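Esterase D (Lactobacillus rhamnosus, PDB 3DYV) probably hydrolyses carboxylic esters, as expected of a serine hydrolase with the alpha/beta-hydrolase fold. Local coordinates at residues Pro126-Lys131 / Thr175-Leu180. Numbering follows the deposited sequence.
Sequences PILPGK and TVAADL
The methyl CG2 of I127 sits over one face of the flat peptide group joining V176 to A177. It stands almost straight above A177 N, at 4.1 Å. On the opposite face, well out of the peptide plane, D179 N donates a hydrogen bond to V176 O. No aromatic ring takes part in the contact. In this alpha/beta-hydrolase fold, the loop after strand 119-123 here meets the C-terminal end of helix 155-178. The two helices that follow the loop, 134-149 and 155-178, probably belong to the cap inserted in the core fold.

The loop turns sharply at I127. L128 N donates a hydrogen bond to P126 O at 2.7 Å, and I127 has phi 75° and psi -59°, a classic gamma turn. The turn directs I127 toward the helix. With its CG2 anti to the backbone N (chi1 -52° for CG1), this methyl also reaches V176 CG1 at 4.1 Å. The I127 and V176 side chains cross at about a right angle. I127 further touches M108 of helix 102-113 and L206 of helix 202-209. Its side chain lies about 8 Å from that of S101, the predicted nucleophile.

L128 leaves the loop beside the helix and bends back to it through its end. The two methyls divide the work. CD2 meets L180 CD1 at 4.0 Å. L180 N donates a hydrogen bond to A177 O. L180 also packs on L206 and A209. The other methyl makes the closest approach of the contact: L128 CD1 is 3.5 Å from A177 CB.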
# COMPACT_ATOMS: atom_id res chain seq x y z
N PRO A 126 2.13 8.93 2.46
CA PRO A 126 3.16 9.98 2.55
C PRO A 126 4.56 9.52 2.97
O PRO A 126 5.52 10.26 2.77
CB PRO A 126 2.58 10.93 3.60
CG PRO A 126 1.12 10.64 3.63
CD PRO A 126 1.01 9.19 3.38
N ILE A 127 4.67 8.32 3.56
CA ILE A 127 5.96 7.71 3.95
C ILE A 127 6.54 8.38 5.20
O ILE A 127 6.77 7.71 6.21
CB ILE A 127 7.03 7.74 2.81
CG1 ILE A 127 6.48 7.16 1.50
CG2 ILE A 127 8.27 6.98 3.24
CD1 ILE A 127 5.96 5.73 1.61
N LEU A 128 6.78 9.68 5.11
CA LEU A 128 7.22 10.48 6.25
C LEU A 128 6.16 10.37 7.35
O LEU A 128 4.99 10.70 7.12
CB LEU A 128 7.40 11.95 5.84
CG LEU A 128 8.56 12.33 4.90
CD1 LEU A 128 9.89 11.99 5.52
CD2 LEU A 128 8.45 11.69 3.51
N PRO A 129 6.53 9.88 8.55
CA PRO A 129 5.52 9.73 9.60
C PRO A 129 4.99 11.06 10.14
O PRO A 129 5.72 12.05 10.20
CB PRO A 129 6.26 8.97 10.72
CG PRO A 129 7.53 8.49 10.13
CD PRO A 129 7.86 9.40 8.99
N GLY A 130 3.72 11.08 10.51
CA GLY A 130 3.10 12.28 11.07
C GLY A 130 1.89 11.95 11.90
O GLY A 130 1.67 10.79 12.26
N LYS A 131 1.10 12.97 12.22
CA LYS A 131 -0.16 12.77 12.92
C LYS A 131 -1.07 11.88 12.07
O LYS A 131 -1.39 12.22 10.93
CB LYS A 131 -0.84 14.12 13.21
CG LYS A 131 -1.06 15.01 12.00
N THR A 175 13.31 4.87 8.00
CA THR A 175 14.46 4.39 7.24
C THR A 175 14.20 4.52 5.74
O THR A 175 15.07 4.98 4.99
CB THR A 175 14.78 2.94 7.61
OG1 THR A 175 15.13 2.89 8.99
CG2 THR A 175 15.93 2.40 6.77
N VAL A 176 13.00 4.13 5.31
CA VAL A 176 12.60 4.30 3.92
C VAL A 176 12.63 5.78 3.55
O VAL A 176 13.12 6.14 2.49
CB VAL A 176 11.20 3.71 3.65
CG1 VAL A 176 10.81 3.92 2.20
CG2 VAL A 176 11.17 2.22 4.01
N ALA A 177 12.13 6.65 4.43
CA ALA A 177 12.12 8.09 4.17
C ALA A 177 13.53 8.65 3.98
O ALA A 177 13.77 9.46 3.07
CB ALA A 177 11.39 8.82 5.29
N ALA A 178 14.46 8.22 4.83
CA ALA A 178 15.86 8.68 4.77
C ALA A 178 16.59 8.22 3.50
O ALA A 178 17.61 8.82 3.12
CB ALA A 178 16.62 8.20 6.01
N ASP A 179 16.08 7.17 2.86
CA ASP A 179 16.66 6.63 1.62
C ASP A 179 15.94 7.08 0.35
O ASP A 179 16.20 6.54 -0.73
CB ASP A 179 16.69 5.09 1.68
CG ASP A 179 17.80 4.54 2.57
OD1 ASP A 179 18.81 5.23 2.79
OD2 ASP A 179 17.66 3.40 3.05
N LEU A 180 15.04 8.06 0.45
CA LEU A 180 14.30 8.54 -0.73
C LEU A 180 15.21 9.13 -1.81
O LEU A 180 14.87 9.12 -2.99
CB LEU A 180 13.22 9.55 -0.32
CG LEU A 180 12.01 8.96 0.40
CD1 LEU A 180 11.12 10.07 0.96
CD2 LEU A 180 11.20 8.05 -0.53